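Local coordinates for protein botulinum neurotoxin type C1 (Clostridium botulinum, PDB 3N7K) that is a clostridial neurotoxin whose receptor-binding part probably recognises gangliosides such as GD1b on the nerve-cell surface, at residues Y314-K319 against I336-Q341; R257-N262 against Y281-K286. All coordinates share one frame; numbering follows the deposited sequence.

Overall arrangement
Both interactions lie in the beta-trefoil part of the receptor-binding domain, with centres about 11 Å apart, and follow one another along the chain. Interaction 1 joins two adjacent antiparallel strands through four backbone hydrogen bonds, one of them weak; it is partly buried, with apolar L316 and L338 on one face and N315, F317 and R339 on the other. Interaction 2 is more buried and has a single backbone bond: the hairpin strand 257-261 meets the lead-in to strand 283-287 mainly through tyrosine rings. The two meet inside the domain, where L338 CD1 lies 3.4 Å from A261 CB and L316 CD1 lies 3.8 Å from I283 CD1.

Interaction 1 (Y314-K319 against I336-Q341); sequences YNLFMK and IGLREQ
Within the beta-trefoil part of the receptor-binding domain, strands 313-318 and 333-340 run antiparallel, with N315–R339 and F317–G337 as hydrogen-bonded pairs and L316–L338 as a non-hydrogen-bonded pair between them. N315 and R339 exchange two bonds, N315 N to R339 O at 3.1 Å and R339 N to N315 O at 2.9 Å. G337 N reaches F317 O at 2.9 Å, whereas the return bond from F317 N to G337 O is weak. F317 holds CG between its backbone N and carbonyl carbon (chi1 87°), which brings the ring over to the partner strand: CD2 touches R339 CB at 3.4 Å and the ring edge meets L338 C. The F317 and R339 side chains cross at about a right angle, the guanidinium too distant for more than a weak cation-pi attraction, and R339 CG packs on N315 CB at 3.5 Å. On the other face L316 and L338 lie side by side, L316 CD2 to L338 CD2 3.5 Å. Y314 CB is 3.7 Å from L338 CD2. The exposed E340 forms a salt bridge with R264. L316 and L338 also rest on M307 of strand 302-308, while I336 packs against V403 of strand 396-404, which flanks 333-340.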
loop_
_atom_site.group_PDB
_atom_site.type_symbol
_atom_site.label_atom_id
_atom_site.label_comp_id
_atom_site.label_asym_id
_atom_site.label_seq_id
_atom_site.Cartn_x
_atom_site.Cartn_y
_atom_site.Cartn_z
ATOM N N TYR A 314 25.021 -0.233 -14.177
ATOM C CA TYR A 314 24.976 1.039 -14.867
ATOM C C TYR A 314 24.260 2.046 -13.999
ATOM O O TYR A 314 23.631 1.697 -13.002
ATOM C CB TYR A 314 24.259 0.886 -16.214
ATOM C CG TYR A 314 24.804 -0.248 -17.051
ATOM C CD1 TYR A 314 24.585 -1.570 -16.679
ATOM C CD2 TYR A 314 25.592 -0.003 -18.175
ATOM C CE1 TYR A 314 25.136 -2.626 -17.392
ATOM C CE2 TYR A 314 26.155 -1.052 -18.901
ATOM C CZ TYR A 314 25.923 -2.369 -18.501
ATOM O OH TYR A 314 26.475 -3.435 -19.190
ATOM N N ASN A 315 24.389 3.307 -14.370
ATOM C CA ASN A 315 23.743 4.388 -13.655
ATOM C C ASN A 315 22.650 4.900 -14.575
ATOM O O ASN A 315 22.842 4.975 -15.781
ATOM C CB ASN A 315 24.748 5.517 -13.382
ATOM C CG ASN A 315 25.659 5.226 -12.200
ATOM O OD1 ASN A 315 26.750 5.802 -12.074
ATOM N ND2 ASN A 315 25.209 4.346 -11.316
ATOM N N LEU A 316 21.481 5.209 -14.043
ATOM C CA LEU A 316 20.478 5.783 -14.924
ATOM C C LEU A 316 21.011 7.210 -15.051
ATOM O O LEU A 316 21.775 7.669 -14.195
ATOM C CB LEU A 316 19.099 5.781 -14.271
ATOM C CG LEU A 316 18.634 4.422 -13.754
ATOM C CD1 LEU A 316 17.185 4.516 -13.344
ATOM C CD2 LEU A 316 18.800 3.366 -14.828
ATOM N N PHE A 317 20.653 7.916 -16.109
ATOM C CA PHE A 317 21.162 9.269 -16.236
ATOM C C PHE A 317 20.342 10.009 -17.258
ATOM O O PHE A 317 19.730 9.400 -18.146
ATOM C CB PHE A 317 22.649 9.241 -16.638
ATOM C CG PHE A 317 22.898 9.179 -18.136
ATOM C CD1 PHE A 317 23.003 10.353 -18.893
ATOM C CD2 PHE A 317 23.021 7.947 -18.791
ATOM C CE1 PHE A 317 23.227 10.307 -20.276
ATOM C CE2 PHE A 317 23.244 7.888 -20.179
ATOM C CZ PHE A 317 23.348 9.075 -20.920
ATOM N N MET A 318 20.330 11.328 -17.123
ATOM C CA MET A 318 19.574 12.166 -18.027
ATOM C C MET A 318 20.396 12.481 -19.263
ATOM O O MET A 318 21.482 13.063 -19.177
ATOM C CB MET A 318 19.175 13.460 -17.335
ATOM C CG MET A 318 18.005 14.130 -17.993
ATOM S SD MET A 318 17.855 15.828 -17.397
ATOM C CE MET A 318 18.691 16.712 -18.726
ATOM N N LYS A 319 19.867 12.092 -20.414
ATOM C CA LYS A 319 20.527 12.317 -21.691
ATOM C C LYS A 319 20.659 13.805 -21.993
ATOM O O LYS A 319 20.271 14.660 -21.191
ATOM C CB LYS A 319 19.724 11.634 -22.796
ATOM C CG LYS A 319 19.530 10.134 -22.565
ATOM C CD LYS A 319 20.764 9.340 -22.962
ATOM C CE LYS A 319 20.658 8.852 -24.389
ATOM N NZ LYS A 319 19.574 7.829 -24.522
ATOM N N ILE A 336 15.906 9.177 -20.349
ATOM C CA ILE A 336 16.746 8.647 -19.300
ATOM C C ILE A 336 17.360 7.356 -19.833
ATOM O O ILE A 336 16.653 6.477 -20.341
ATOM C CB ILE A 336 15.935 8.352 -18.033
ATOM C CG1 ILE A 336 15.216 9.630 -17.582
ATOM C CG2 ILE A 336 16.864 7.840 -16.940
ATOM C CD1 ILE A 336 14.265 9.442 -16.438
ATOM N N GLY A 337 18.679 7.260 -19.736
ATOM C CA GLY A 337 19.356 6.078 -20.222
ATOM C C GLY A 337 20.377 5.566 -19.233
ATOM O O GLY A 337 20.468 6.063 -18.107
ATOM N N LEU A 338 21.157 4.583 -19.670
ATOM C CA LEU A 338 22.174 3.962 -18.838
ATOM C C LEU A 338 23.582 4.355 -19.243
ATOM O O LEU A 338 23.953 4.234 -20.405
ATOM C CB LEU A 338 22.060 2.447 -18.934
ATOM C CG LEU A 338 20.729 1.806 -18.556
ATOM C CD1 LEU A 338 20.522 0.513 -19.354
ATOM C CD2 LEU A 338 20.717 1.552 -17.062
ATOM N N ARG A 339 24.362 4.816 -18.273
ATOM C CA ARG A 339 25.753 5.185 -18.493
ATOM C C ARG A 339 26.566 4.154 -17.706
ATOM O O ARG A 339 26.001 3.292 -17.041
ATOM C CB ARG A 339 26.037 6.564 -17.925
ATOM C CG ARG A 339 26.210 6.557 -16.419
ATOM C CD ARG A 339 26.723 7.893 -15.971
ATOM N NE ARG A 339 27.876 8.293 -16.770
ATOM C CZ ARG A 339 28.301 9.545 -16.884
ATOM N NH1 ARG A 339 27.662 10.515 -16.247
ATOM N NH2 ARG A 339 29.356 9.827 -17.635
ATOM N N GLU A 340 27.888 4.230 -17.771
ATOM C CA GLU A 340 28.699 3.281 -17.021
ATOM C C GLU A 340 29.139 3.959 -15.742
ATOM O O GLU A 340 29.464 5.151 -15.744
ATOM C CB GLU A 340 29.899 2.823 -17.853
ATOM C CG GLU A 340 29.483 1.844 -18.943
ATOM C CD GLU A 340 30.614 1.425 -19.862
ATOM O OE1 GLU A 340 30.923 2.172 -20.823
ATOM O OE2 GLU A 340 31.193 0.341 -19.616
ATOM N N GLN A 341 29.106 3.213 -14.644
ATOM C CA GLN A 341 29.494 3.768 -13.362
ATOM C C GLN A 341 30.868 4.410 -13.499
ATOM O O GLN A 341 31.813 3.789 -13.973
ATOM C CB GLN A 341 29.502 2.671 -12.304
ATOM C CG GLN A 341 28.194 1.930 -12.232
ATOM C CD GLN A 341 27.920 1.382 -10.853
ATOM O OE1 GLN A 341 28.659 0.537 -10.346
ATOM N NE2 GLN A 341 26.851 1.864 -10.230
#

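Interaction 2 (R257-N262 against Y281-K286); sequences RYMYAN and YKIIIK
Y260 and Y281 meet ring to ring at a slant: the planes are 45° apart, the centroids 4.3 Å apart, and Y260 CD1 sits 3.5 Å above the centre of one face of the Y281 ring. The pair is therefore neither a parallel stack nor a T-shaped one, and its shortest carbon approach is doubtful as modelled. Y260 sends CG away from its own backbone N (chi1 -153°), while Y281 keeps CG beside the N (chi1 -79°), turnings that bring both rings into the gap between the segments. Beside them, Y281 CE1 lies 4.2 Å from A261 CB. Strand 257-261 pairs with 266-270 as a hairpin, consistent with one of the three that cap the barrel of a beta-trefoil, and segment 281-286 runs on into the barrel strand. The two are tied by one backbone hydrogen bond, Y281 N to M259 O at 2.6 Å, next to the tyrosine pair. M259 CE is in loose apolar contact with I283 CG1 at 4.4 Å. M249 and F268 also touch M259, and M307 of strand 302-308 packs against both M259 and Y281.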
loop_
_atom_site.group_PDB
_atom_site.type_symbol
_atom_site.label_atom_id
_atom_site.label_comp_id
_atom_site.label_asym_id
_atom_site.label_seq_id
_atom_site.Cartn_x
_atom_site.Cartn_y
_atom_site.Cartn_z
ATOM N N ARG A 257 3.433 -2.546 -18.081
ATOM C CA ARG A 257 4.753 -2.426 -18.704
ATOM C C ARG A 257 5.855 -2.743 -17.711
ATOM O O ARG A 257 5.699 -2.504 -16.517
ATOM C CB ARG A 257 4.978 -0.997 -19.165
ATOM C CG ARG A 257 4.016 -0.511 -20.207
ATOM C CD ARG A 257 4.350 -1.128 -21.526
ATOM N NE ARG A 257 3.630 -0.494 -22.616
ATOM C CZ ARG A 257 3.975 -0.645 -23.886
ATOM N NH1 ARG A 257 5.023 -1.405 -24.185
ATOM N NH2 ARG A 257 3.281 -0.047 -24.850
ATOM N N TYR A 258 6.978 -3.259 -18.203
ATOM C CA TYR A 258 8.114 -3.562 -17.334
ATOM C C TYR A 258 9.352 -2.894 -17.916
ATOM O O TYR A 258 9.384 -2.541 -19.098
ATOM C CB TYR A 258 8.335 -5.078 -17.195
ATOM C CG TYR A 258 8.766 -5.774 -18.466
ATOM C CD1 TYR A 258 10.097 -5.752 -18.885
ATOM C CD2 TYR A 258 7.832 -6.415 -19.275
ATOM C CE1 TYR A 258 10.483 -6.347 -20.078
ATOM C CE2 TYR A 258 8.206 -7.016 -20.474
ATOM C CZ TYR A 258 9.529 -6.978 -20.873
ATOM O OH TYR A 258 9.884 -7.560 -22.076
ATOM N N MET A 259 10.367 -2.715 -17.081
ATOM C CA MET A 259 11.594 -2.069 -17.517
ATOM C C MET A 259 12.601 -2.979 -18.198
ATOM O O MET A 259 12.915 -4.068 -17.725
ATOM C CB MET A 259 12.288 -1.387 -16.337
ATOM C CG MET A 259 11.954 0.081 -16.180
ATOM S SD MET A 259 13.004 0.881 -14.966
ATOM C CE MET A 259 14.635 0.373 -15.554
ATOM N N TYR A 260 13.107 -2.512 -19.325
ATOM C CA TYR A 260 14.116 -3.242 -20.057
ATOM C C TYR A 260 14.973 -2.120 -20.592
ATOM O O TYR A 260 14.721 -0.949 -20.283
ATOM C CB TYR A 260 13.494 -4.062 -21.197
ATOM C CG TYR A 260 14.321 -5.282 -21.559
ATOM C CD1 TYR A 260 14.798 -6.137 -20.560
ATOM C CD2 TYR A 260 14.676 -5.557 -22.882
ATOM C CE1 TYR A 260 15.608 -7.221 -20.863
ATOM C CE2 TYR A 260 15.499 -6.652 -23.191
ATOM C CZ TYR A 260 15.962 -7.475 -22.169
ATOM O OH TYR A 260 16.806 -8.534 -22.428
ATOM N N ALA A 261 15.991 -2.456 -21.370
ATOM C CA ALA A 261 16.853 -1.431 -21.930
ATOM C C ALA A 261 17.338 -1.935 -23.254
ATOM O O ALA A 261 17.488 -3.144 -23.438
ATOM C CB ALA A 261 18.031 -1.170 -21.014
ATOM N N ASN A 262 17.558 -1.022 -24.191
ATOM C CA ASN A 262 18.063 -1.439 -25.479
ATOM C C ASN A 262 19.507 -1.002 -25.576
ATOM O O ASN A 262 20.308 -1.324 -24.696
ATOM C CB ASN A 262 17.248 -0.856 -26.623
ATOM C CG ASN A 262 17.079 -1.849 -27.757
ATOM O OD1 ASN A 262 16.556 -1.527 -28.826
ATOM N ND2 ASN A 262 17.526 -3.080 -27.519
ATOM N N TYR A 281 14.042 -5.525 -15.914
ATOM C CA TYR A 281 15.315 -5.301 -15.242
ATOM C C TYR A 281 15.022 -4.653 -13.902
ATOM O O TYR A 281 14.047 -3.910 -13.763
ATOM C CB TYR A 281 16.202 -4.384 -16.073
ATOM C CG TYR A 281 16.893 -5.070 -17.226
ATOM C CD1 TYR A 281 17.551 -4.336 -18.203
ATOM C CD2 TYR A 281 16.891 -6.454 -17.339
ATOM C CE1 TYR A 281 18.181 -4.962 -19.267
ATOM C CE2 TYR A 281 17.520 -7.091 -18.395
ATOM C CZ TYR A 281 18.160 -6.343 -19.359
ATOM O OH TYR A 281 18.743 -6.980 -20.429
ATOM N N LYS A 282 15.859 -4.929 -12.910
ATOM C CA LYS A 282 15.632 -4.376 -11.584
ATOM C C LYS A 282 16.439 -3.103 -11.348
ATOM O O LYS A 282 17.309 -2.745 -12.137
ATOM C CB LYS A 282 15.965 -5.423 -10.520
ATOM C CG LYS A 282 15.224 -6.733 -10.696
ATOM C CD LYS A 282 15.939 -7.852 -9.979
ATOM C CE LYS A 282 15.487 -9.214 -10.499
ATOM N NZ LYS A 282 16.301 -10.343 -9.936
ATOM N N ILE A 283 16.146 -2.419 -10.253
ATOM C CA ILE A 283 16.828 -1.183 -9.927
ATOM C C ILE A 283 17.213 -1.173 -8.450
ATOM O O ILE A 283 16.589 -1.868 -7.635
ATOM C CB ILE A 283 15.888 0.021 -10.239
ATOM C CG1 ILE A 283 16.361 0.724 -11.502
ATOM C CG2 ILE A 283 15.814 0.991 -9.065
ATOM C CD1 ILE A 283 17.717 1.350 -11.341
ATOM N N ILE A 284 18.247 -0.410 -8.106
ATOM C CA ILE A 284 18.646 -0.275 -6.716
ATOM C C ILE A 284 18.808 1.216 -6.488
ATOM O O ILE A 284 19.372 1.912 -7.331
ATOM C CB ILE A 284 19.964 -1.017 -6.398
ATOM C CG1 ILE A 284 19.734 -2.533 -6.492
ATOM C CG2 ILE A 284 20.442 -0.640 -4.984
ATOM C CD1 ILE A 284 20.988 -3.348 -6.505
ATOM N N ILE A 285 18.292 1.704 -5.360
ATOM C CA ILE A 285 18.358 3.125 -5.045
ATOM C C ILE A 285 19.551 3.427 -4.163
ATOM O O ILE A 285 19.660 2.905 -3.058
ATOM C CB ILE A 285 17.076 3.602 -4.332
ATOM C CG1 ILE A 285 15.846 2.910 -4.936
ATOM C CG2 ILE A 285 16.924 5.101 -4.517
ATOM C CD1 ILE A 285 14.580 3.055 -4.120
ATOM N N LYS A 286 20.442 4.283 -4.658
ATOM C CA LYS A 286 21.657 4.654 -3.938
ATOM C C LYS A 286 21.547 6.052 -3.335
ATOM O O LYS A 286 21.244 7.011 -4.045
ATOM C CB LYS A 286 22.836 4.585 -4.907
ATOM C CG LYS A 286 22.947 3.238 -5.645
ATOM C CD LYS A 286 23.136 2.058 -4.662
ATOM C CE LYS A 286 24.455 2.206 -3.871
ATOM N NZ LYS A 286 24.768 1.103 -2.909
#